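PDB 4YYC: putative trimethylamine methyltransferase from Rhizobium meliloti, which probably acts as a methyltransferase of the trimethylamine methyltransferase (MttB) family, its own substrate not being established. Local coordinates for residues R46-Y51 / T381-T386; T135-V140 / N387-A392; F315-A320 / L352-G357. All blocks are in the same frame, centred on the assembly; numbering follows the deposited sequence.

Interaction 1 of 3, residues R46-Y51 / T381-T386; sequences RRIREY and TLLAGT
Leu382 and Leu383, in the last turn of helix 368-383, meet the irregular segment 46-51, and the helix finishes in a Schellman motif at Gly385. CD2 of Leu382 lies 4.1 Å from CD1 of Ile48, the two side chains crossing at about a right angle. In Ile48 a chi1 of 57° sets CG1 between the backbone N and the carbonyl carbon, and the extended chi2 (173°) carries CD1 on to the leucines, 4.2 Å from Leu383 CD2. A water 2.8 Å from Leu382 O and 2.9 Å from Arg49 O bridges the two carbonyls.

Leu383 O receives the direct backbone bond from Tyr51 N, 2.8 Å long and nearly straight at 168°, with the donor tilted from the carbonyl plane. A CA-H...O contact from Glu50 adds to the grip on this oxygen. CB of Leu383 packs against CB of Tyr51, whose hydroxyl continues to Arg49 O of the second subunit. Ala384 turns its methyl away from the loop, towards helix 334-350.

Gly385 has positive phi and places its CA over the centre of the Arg46 guanidinium, 3.4 Å above the plane. The N-H groups of that arginine have other partners: NE bonds to Thr135 OG1, and NH1 to the carbonyls of Gly132 and Ala134. One residue past the glycine, Thr386 OG1 donates back to Thr381 O, in the carbonyl plane and on a lone pair, at 2.8 Å.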
loop_
_atom_site.group_PDB
_atom_site.type_symbol
_atom_site.label_atom_id
_atom_site.label_comp_id
_atom_site.label_asym_id
_atom_site.label_seq_id
_atom_site.Cartn_x
_atom_site.Cartn_y
_atom_site.Cartn_z
ATOM N N ARG A 46 -1.244 -17.719 1.901
ATOM C CA ARG A 46 -0.107 -16.878 1.514
ATOM C C ARG A 46 1.130 -17.665 1.190
ATOM O O ARG A 46 1.509 -18.545 1.967
ATOM C CB ARG A 46 0.233 -15.853 2.625
ATOM C CG ARG A 46 -0.722 -14.673 2.694
ATOM C CD ARG A 46 -0.455 -13.800 3.905
ATOM N NE ARG A 46 -1.103 -14.359 5.104
ATOM C CZ ARG A 46 -0.505 -15.003 6.111
ATOM N NH1 ARG A 46 -1.256 -15.449 7.087
ATOM N NH2 ARG A 46 0.812 -15.202 6.161
ATOM N N ARG A 47 1.712 -17.386 0.017
ATOM C CA ARG A 47 2.986 -17.976 -0.405
ATOM C C ARG A 47 4.093 -16.955 -0.215
ATOM O O ARG A 47 5.271 -17.294 -0.294
ATOM C CB ARG A 47 2.938 -18.415 -1.868
ATOM C CG ARG A 47 1.788 -19.333 -2.251
ATOM C CD ARG A 47 1.718 -20.560 -1.383
ATOM N NE ARG A 47 0.708 -21.484 -1.885
ATOM C CZ ARG A 47 0.038 -22.334 -1.121
ATOM N NH1 ARG A 47 -0.865 -23.128 -1.663
ATOM N NH2 ARG A 47 0.272 -22.381 0.183
ATOM N N ILE A 48 3.718 -15.708 0.017
ATOM C CA ILE A 48 4.626 -14.618 0.247
ATOM C C ILE A 48 4.969 -14.548 1.737
ATOM O O ILE A 48 4.267 -15.137 2.578
ATOM C CB ILE A 48 4.044 -13.262 -0.248
ATOM C CG1 ILE A 48 2.707 -12.955 0.409
ATOM C CG2 ILE A 48 3.845 -13.309 -1.757
ATOM C CD1 ILE A 48 2.229 -11.541 0.057
ATOM N N ARG A 49 6.058 -13.839 2.050
ATOM C CA ARG A 49 6.628 -13.655 3.387
ATOM C C ARG A 49 5.916 -12.598 4.192
ATOM O O ARG A 49 5.298 -11.678 3.603
ATOM C CB ARG A 49 8.090 -13.162 3.276
ATOM C CG ARG A 49 9.022 -14.177 2.708
ATOM C CD ARG A 49 10.398 -13.590 2.558
ATOM N NE ARG A 49 11.002 -14.199 1.399
ATOM C CZ ARG A 49 12.295 -14.233 1.170
ATOM N NH1 ARG A 49 13.131 -13.696 2.045
ATOM N NH2 ARG A 49 12.742 -14.811 0.075
ATOM N N GLU A 50 6.019 -12.691 5.522
ATOM C CA GLU A 50 5.535 -11.635 6.424
ATOM C C GLU A 50 6.575 -10.519 6.549
ATOM O O GLU A 50 7.780 -10.777 6.653
ATOM C CB GLU A 50 5.209 -12.186 7.817
ATOM C CG GLU A 50 4.284 -13.406 7.771
ATOM C CD GLU A 50 5.036 -14.751 7.771
ATOM O OE1 GLU A 50 6.192 -14.865 7.261
ATOM O OE2 GLU A 50 4.456 -15.720 8.305
ATOM N N TYR A 51 6.129 -9.263 6.456
ATOM C CA TYR A 51 7.010 -8.131 6.627
ATOM C C TYR A 51 7.120 -7.777 8.101
ATOM O O TYR A 51 6.066 -7.629 8.780
ATOM C CB TYR A 51 6.430 -6.931 5.872
ATOM C CG TYR A 51 7.388 -5.772 5.900
ATOM C CD1 TYR A 51 8.569 -5.814 5.174
ATOM C CD2 TYR A 51 7.105 -4.611 6.602
ATOM C CE1 TYR A 51 9.455 -4.779 5.194
ATOM C CE2 TYR A 51 7.991 -3.545 6.617
ATOM C CZ TYR A 51 9.160 -3.612 5.892
ATOM O OH TYR A 51 10.064 -2.595 5.863
ATOM N N THR A 381 -2.041 -4.957 5.863
ATOM C CA THR A 381 -2.804 -6.086 6.408
ATOM C C THR A 381 -2.321 -7.376 5.764
ATOM O O THR A 381 -2.075 -8.388 6.424
ATOM C CB THR A 381 -4.310 -5.881 6.145
ATOM O OG1 THR A 381 -4.752 -4.684 6.801
ATOM C CG2 THR A 381 -5.133 -7.031 6.625
ATOM N N LEU A 382 -2.124 -7.329 4.447
ATOM C CA LEU A 382 -1.670 -8.534 3.746
ATOM C C LEU A 382 -0.211 -8.826 4.086
ATOM O O LEU A 382 0.166 -9.984 4.371
ATOM C CB LEU A 382 -1.791 -8.356 2.246
ATOM C CG LEU A 382 -1.329 -9.577 1.424
ATOM C CD1 LEU A 382 -2.293 -10.705 1.611
ATOM C CD2 LEU A 382 -1.160 -9.231 -0.037
ATOM N N LEU A 383 0.636 -7.817 4.028
ATOM C CA LEU A 383 2.071 -8.057 4.179
ATOM C C LEU A 383 2.450 -8.442 5.595
ATOM O O LEU A 383 3.432 -9.168 5.803
ATOM C CB LEU A 383 2.871 -6.830 3.720
ATOM C CG LEU A 383 2.716 -6.496 2.238
ATOM C CD1 LEU A 383 3.577 -5.311 1.931
ATOM C CD2 LEU A 383 3.100 -7.645 1.362
ATOM N N ALA A 384 1.640 -8.027 6.571
ATOM C CA ALA A 384 1.832 -8.462 7.971
ATOM C C ALA A 384 1.437 -9.905 8.184
ATOM O O ALA A 384 1.735 -10.458 9.252
ATOM C CB ALA A 384 1.014 -7.563 8.903
ATOM N N GLY A 385 0.748 -10.537 7.230
ATOM C CA GLY A 385 0.283 -11.922 7.419
ATOM C C GLY A 385 -0.944 -11.989 8.303
ATOM O O GLY A 385 -1.049 -12.864 9.156
ATOM N N THR A 386 -1.879 -11.079 8.123
ATOM C CA THR A 386 -3.053 -11.045 8.995
ATOM C C THR A 386 -3.937 -12.264 8.683
ATOM O O THR A 386 -4.268 -12.523 7.534
ATOM C CB THR A 386 -3.818 -9.713 8.830
ATOM O OG1 THR A 386 -2.926 -8.631 9.052
ATOM C CG2 THR A 386 -4.974 -9.584 9.794
HETATM O O HOH W 1 2.421 -11.561 3.929
#

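Interaction 2 of 3, residues T135-V140 / N387-A392; sequences TVFAPV and NFVLHA
Val136 and Phe137 pair in parallel with Phe388 and Val389, the bonds alternating from Val136 N to Asn387 O, Val389 N to Val136 O and Ala138 N to Val389 O. In the middle one, 2.8 Å long, the Val389 N-H points almost straight at Val136 O. Beyond the strands, Ala392 N bonds to Ala138 O and His391 N to Pro139 O, the latter from well above the carbonyl plane.

On one side of the sheet the side chains of Phe137 and Val389 run alongside each other. CG2 of Val389 comes to 3.7 Å from Phe137 CD1 near the ring plane, so the valine meets an edge of the ring. CB of Ala392 closes on CB of Phe137 at 3.8 Å, and helix 404-420 covers this side. On the other side CG of Phe388 is anti to its backbone N (chi1 175°), and chi2 turns the ring so that CE1 lies 3.8 Å from CB of Ala138. The segment 387-392 then turns at His391, which has positive phi; CG of Leu390 lies 3.8 Å above the centre of the imidazole.

With all twelve residues buried, five main-chain bonds satisfy amide groups along the pair. The bond from Tyr141 N to ND1 of His391 helps fix the imidazole, whose NE2 is hydrogen-bonded to an unidentified ligand, probably from the crystallisation liquor.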
loop_
_atom_site.group_PDB
_atom_site.type_symbol
_atom_site.label_atom_id
_atom_site.label_comp_id
_atom_site.label_asym_id
_atom_site.label_seq_id
_atom_site.Cartn_x
_atom_site.Cartn_y
_atom_site.Cartn_z
ATOM N N THR A 135 -5.326 -16.206 5.129
ATOM C CA THR A 135 -5.913 -14.857 5.287
ATOM C C THR A 135 -7.366 -14.936 4.874
ATOM O O THR A 135 -7.696 -15.444 3.806
ATOM C CB THR A 135 -5.141 -13.799 4.467
ATOM O OG1 THR A 135 -3.837 -13.636 5.020
ATOM C CG2 THR A 135 -5.845 -12.438 4.492
ATOM N N VAL A 136 -8.241 -14.430 5.770
ATOM C CA VAL A 136 -9.679 -14.481 5.588
ATOM C C VAL A 136 -10.220 -13.051 5.706
ATOM O O VAL A 136 -10.095 -12.415 6.745
ATOM C CB VAL A 136 -10.299 -15.362 6.699
ATOM C CG1 VAL A 136 -11.808 -15.359 6.643
ATOM C CG2 VAL A 136 -9.765 -16.789 6.593
ATOM N N PHE A 137 -10.905 -12.592 4.658
ATOM C CA PHE A 137 -11.485 -11.259 4.608
ATOM C C PHE A 137 -12.951 -11.304 5.037
ATOM O O PHE A 137 -13.735 -12.140 4.545
ATOM C CB PHE A 137 -11.430 -10.684 3.212
ATOM C CG PHE A 137 -10.044 -10.405 2.711
ATOM C CD1 PHE A 137 -9.101 -9.821 3.511
ATOM C CD2 PHE A 137 -9.712 -10.683 1.374
ATOM C CE1 PHE A 137 -7.823 -9.523 2.999
ATOM C CE2 PHE A 137 -8.454 -10.381 0.869
ATOM C CZ PHE A 137 -7.511 -9.811 1.679
ATOM N N ALA A 138 -13.354 -10.327 5.855
ATOM C CA ALA A 138 -14.742 -10.146 6.283
ATOM C C ALA A 138 -15.164 -8.708 6.097
ATOM O O ALA A 138 -14.305 -7.801 6.092
ATOM C CB ALA A 138 -14.937 -10.488 7.734
ATOM N N PRO A 139 -16.461 -8.458 5.971
ATOM C CA PRO A 139 -16.897 -7.055 5.792
ATOM C C PRO A 139 -16.726 -6.125 6.981
ATOM O O PRO A 139 -16.402 -6.520 8.113
ATOM C CB PRO A 139 -18.386 -7.184 5.428
ATOM C CG PRO A 139 -18.591 -8.629 5.054
ATOM C CD PRO A 139 -17.560 -9.406 5.784
ATOM N N VAL A 140 -16.908 -4.848 6.672
ATOM C CA VAL A 140 -17.222 -3.819 7.672
ATOM C C VAL A 140 -18.114 -4.337 8.795
ATOM O O VAL A 140 -19.052 -5.097 8.563
ATOM C CB VAL A 140 -17.816 -2.584 6.994
ATOM C CG1 VAL A 140 -19.114 -2.921 6.263
ATOM C CG2 VAL A 140 -17.967 -1.410 7.966
ATOM N N ASN A 387 -4.424 -12.959 9.716
ATOM C CA ASN A 387 -5.241 -14.144 9.519
ATOM C C ASN A 387 -6.715 -13.825 9.341
ATOM O O ASN A 387 -7.384 -14.465 8.545
ATOM C CB ASN A 387 -5.082 -15.108 10.706
ATOM C CG ASN A 387 -3.676 -15.651 10.839
ATOM O OD1 ASN A 387 -3.044 -15.473 11.871
ATOM N ND2 ASN A 387 -3.190 -16.311 9.812
ATOM N N PHE A 388 -7.243 -12.847 10.067
ATOM C CA PHE A 388 -8.647 -12.513 10.005
ATOM C C PHE A 388 -8.755 -11.016 9.869
ATOM O O PHE A 388 -8.208 -10.286 10.695
ATOM C CB PHE A 388 -9.393 -13.013 11.239
ATOM C CG PHE A 388 -10.809 -12.593 11.274
ATOM C CD1 PHE A 388 -11.658 -12.932 10.230
ATOM C CD2 PHE A 388 -11.321 -11.847 12.344
ATOM C CE1 PHE A 388 -12.972 -12.540 10.239
ATOM C CE2 PHE A 388 -12.650 -11.418 12.338
ATOM C CZ PHE A 388 -13.471 -11.770 11.281
ATOM N N VAL A 389 -9.396 -10.579 8.805
ATOM C CA VAL A 389 -9.501 -9.180 8.509
ATOM C C VAL A 389 -10.951 -8.751 8.607
ATOM O O VAL A 389 -11.747 -8.836 7.638
ATOM C CB VAL A 389 -8.937 -8.872 7.102
ATOM C CG1 VAL A 389 -8.879 -7.371 6.881
ATOM C CG2 VAL A 389 -7.572 -9.498 6.875
ATOM N N LEU A 390 -11.288 -8.198 9.761
ATOM C CA LEU A 390 -12.533 -7.475 9.901
ATOM C C LEU A 390 -12.421 -6.165 9.157
ATOM O O LEU A 390 -11.331 -5.602 9.014
ATOM C CB LEU A 390 -12.799 -7.228 11.390
ATOM C CG LEU A 390 -14.248 -6.867 11.758
ATOM C CD1 LEU A 390 -15.208 -7.939 11.303
ATOM C CD2 LEU A 390 -14.273 -6.634 13.278
ATOM N N HIS A 391 -13.534 -5.655 8.624
ATOM C CA HIS A 391 -13.557 -4.365 7.941
ATOM C C HIS A 391 -12.757 -4.380 6.638
ATOM O O HIS A 391 -12.187 -3.369 6.222
ATOM C CB HIS A 391 -13.089 -3.177 8.760
ATOM C CG HIS A 391 -13.528 -3.174 10.195
ATOM N ND1 HIS A 391 -14.837 -3.050 10.590
ATOM C CD2 HIS A 391 -12.800 -3.178 11.324
ATOM C CE1 HIS A 391 -14.905 -3.017 11.899
ATOM N NE2 HIS A 391 -13.680 -3.085 12.378
ATOM N N ALA A 392 -12.702 -5.525 5.982
ATOM C CA ALA A 392 -11.964 -5.582 4.713
ATOM C C ALA A 392 -12.590 -4.791 3.589
ATOM O O ALA A 392 -11.884 -4.383 2.660
ATOM C CB ALA A 392 -11.789 -7.043 4.301
#

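Interaction 3 of 3, residues F315-A320 / L352-G357; sequences FGTFAA and LPFRTG
In both Phe315 and Phe354 CG is anti to the backbone N (chi1 -175° and 179°), and because the two side chains leave the paired parallel strands on the same side, their rings come together. They form an offset edge-to-face stack, the edge of Phe354 toward the face of Phe315, with centroids 5.8 Å apart and planes at 66°. CD1 of each ring provides the near contact, at 3.8 Å. Helix 334-350, which lies in the connection between the parallel strands 313-322 and 354-355, packs on both rings.

Arg355 goes to the other side: its chain bends at chi2, carrying CD back over the backbone, 4.0 Å from Gly316 CA. Thr317 O lies above one guanidinium face, offset toward the rim, while NH2 reaches the edge of the Phe318 ring, 4.1 Å from CD1.

The backbones join through Phe315 N to Pro353 O at 2.8 Å and Arg355 N to Phe315 O at 2.9 Å; a weak bond from Thr317 N to Arg355 O follows. Farther on, the side chains of Thr317 and Thr356 are neighbours, and a water held by Ala319 N reaches Gly357 N and Thr317 O weakly.

The side with Phe315 and Phe354 thus faces the helices, while Arg355 lies on the other, beside Phe318. Thr317 O over one face and Phe318 at NH2 help place the guanidinium, whose NH2 hydrogen-bonds the unknown ligand.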
loop_
_atom_site.group_PDB
_atom_site.type_symbol
_atom_site.label_atom_id
_atom_site.label_comp_id
_atom_site.label_asym_id
_atom_site.label_seq_id
_atom_site.Cartn_x
_atom_site.Cartn_y
_atom_site.Cartn_z
ATOM N N PHE A 315 -5.652 -13.129 18.645
ATOM C CA PHE A 315 -5.025 -11.876 19.017
ATOM C C PHE A 315 -5.541 -10.832 18.011
ATOM O O PHE A 315 -5.156 -10.859 16.828
ATOM C CB PHE A 315 -3.497 -12.089 18.884
ATOM C CG PHE A 315 -2.601 -10.952 19.321
ATOM C CD1 PHE A 315 -2.776 -9.665 18.893
ATOM C CD2 PHE A 315 -1.497 -11.212 20.099
ATOM C CE1 PHE A 315 -1.913 -8.672 19.264
ATOM C CE2 PHE A 315 -0.587 -10.238 20.444
ATOM C CZ PHE A 315 -0.805 -8.954 20.042
ATOM N N GLY A 316 -6.380 -9.924 18.490
ATOM C CA GLY A 316 -6.941 -8.848 17.657
ATOM C C GLY A 316 -6.299 -7.539 17.986
ATOM O O GLY A 316 -5.652 -7.393 19.024
ATOM N N THR A 317 -6.407 -6.584 17.088
ATOM C CA THR A 317 -5.979 -5.232 17.345
ATOM C C THR A 317 -6.869 -4.343 16.422
ATOM O O THR A 317 -6.857 -4.547 15.220
ATOM C CB THR A 317 -4.481 -5.061 16.992
ATOM O OG1 THR A 317 -3.654 -5.706 17.983
ATOM C CG2 THR A 317 -4.067 -3.623 16.934
ATOM N N PHE A 318 -7.517 -3.328 16.989
ATOM C CA PHE A 318 -7.982 -2.191 16.212
ATOM C C PHE A 318 -7.097 -1.042 16.661
ATOM O O PHE A 318 -7.116 -0.693 17.863
ATOM C CB PHE A 318 -9.436 -1.859 16.456
ATOM C CG PHE A 318 -9.862 -0.632 15.749
ATOM C CD1 PHE A 318 -10.313 -0.699 14.462
ATOM C CD2 PHE A 318 -9.741 0.618 16.363
ATOM C CE1 PHE A 318 -10.665 0.463 13.779
ATOM C CE2 PHE A 318 -10.115 1.773 15.685
ATOM C CZ PHE A 318 -10.562 1.680 14.394
ATOM N N ALA A 319 -6.340 -0.483 15.736
ATOM C CA ALA A 319 -5.414 0.573 16.081
ATOM C C ALA A 319 -5.359 1.659 15.032
ATOM O O ALA A 319 -5.149 1.409 13.845
ATOM C CB ALA A 319 -4.042 -0.010 16.408
ATOM N N ALA A 320 -5.691 2.845 15.466
ATOM C CA ALA A 320 -5.622 4.022 14.631
ATOM C C ALA A 320 -4.939 5.127 15.412
ATOM O O ALA A 320 -4.493 4.906 16.570
ATOM C CB ALA A 320 -7.025 4.391 14.198
ATOM N N LEU A 352 -1.126 -17.297 18.521
ATOM C CA LEU A 352 -2.541 -17.093 18.240
ATOM C C LEU A 352 -2.738 -16.527 16.855
ATOM O O LEU A 352 -1.960 -15.664 16.406
ATOM C CB LEU A 352 -3.174 -16.106 19.238
ATOM C CG LEU A 352 -3.075 -16.491 20.723
ATOM C CD1 LEU A 352 -3.736 -15.420 21.572
ATOM C CD2 LEU A 352 -3.628 -17.861 20.981
ATOM N N PRO A 353 -3.798 -16.978 16.160
ATOM C CA PRO A 353 -4.145 -16.271 14.921
ATOM C C PRO A 353 -4.405 -14.776 15.158
ATOM O O PRO A 353 -4.844 -14.392 16.229
ATOM C CB PRO A 353 -5.424 -16.983 14.444
ATOM C CG PRO A 353 -5.462 -18.250 15.189
ATOM C CD PRO A 353 -4.800 -17.995 16.516
ATOM N N PHE A 354 -4.095 -13.957 14.159
ATOM C CA PHE A 354 -3.997 -12.513 14.302
ATOM C C PHE A 354 -5.076 -11.822 13.445
ATOM O O PHE A 354 -5.294 -12.184 12.293
ATOM C CB PHE A 354 -2.582 -12.089 13.845
ATOM C CG PHE A 354 -2.349 -10.635 13.917
ATOM C CD1 PHE A 354 -2.444 -9.964 15.108
ATOM C CD2 PHE A 354 -2.023 -9.936 12.774
ATOM C CE1 PHE A 354 -2.236 -8.590 15.173
ATOM C CE2 PHE A 354 -1.819 -8.576 12.814
ATOM C CZ PHE A 354 -1.901 -7.897 14.029
ATOM N N ARG A 355 -5.695 -10.796 14.029
ATOM C CA ARG A 355 -6.658 -9.927 13.354
ATOM C C ARG A 355 -6.212 -8.488 13.536
ATOM O O ARG A 355 -5.845 -8.068 14.620
ATOM C CB ARG A 355 -8.067 -10.077 13.972
ATOM C CG ARG A 355 -9.104 -9.031 13.547
ATOM C CD ARG A 355 -9.212 -7.895 14.542
ATOM N NE ARG A 355 -9.785 -6.696 13.966
ATOM C CZ ARG A 355 -10.501 -5.798 14.629
ATOM N NH1 ARG A 355 -10.905 -5.981 15.878
ATOM N NH2 ARG A 355 -10.870 -4.696 14.002
ATOM N N THR A 356 -6.212 -7.734 12.445
ATOM C CA THR A 356 -5.952 -6.291 12.445
ATOM C C THR A 356 -6.338 -5.753 11.061
ATOM O O THR A 356 -6.752 -6.482 10.187
ATOM C CB THR A 356 -4.467 -5.890 12.747
ATOM O OG1 THR A 356 -4.416 -4.501 13.149
ATOM C CG2 THR A 356 -3.562 -6.074 11.549
ATOM N N GLY A 357 -6.234 -4.453 10.912
ATOM C CA GLY A 357 -6.292 -3.838 9.587
ATOM C C GLY A 357 -7.619 -3.820 8.912
ATOM O O GLY A 357 -8.678 -3.695 9.560
HETATM O O HOH W 2 -6.703 -1.913 13.209
#

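How the interactions relate
The segment 381-392 runs through interactions 1 and 2 without a break, and Thr135 OG1, the partner of Arg46, joins them further by lying 2.8 Å from Thr386 O. Interaction 3 meets interaction 2 through Phe354 O, which is 2.8 Å from Asn387 N and 3.0 Å from Phe388 N. Interaction 1 touches interaction 3 where Thr386 CG2 packs 3.5 Å from Thr356 N. Interactions 2 and 3, with centres about 10 Å apart, share a pocket: the His391 and Arg355 side chains each come within about 3 Å of the unknown ligand. Interaction 1 stands back, the Thr386 side chain about 12 Å from the ligand, and faces the second subunit.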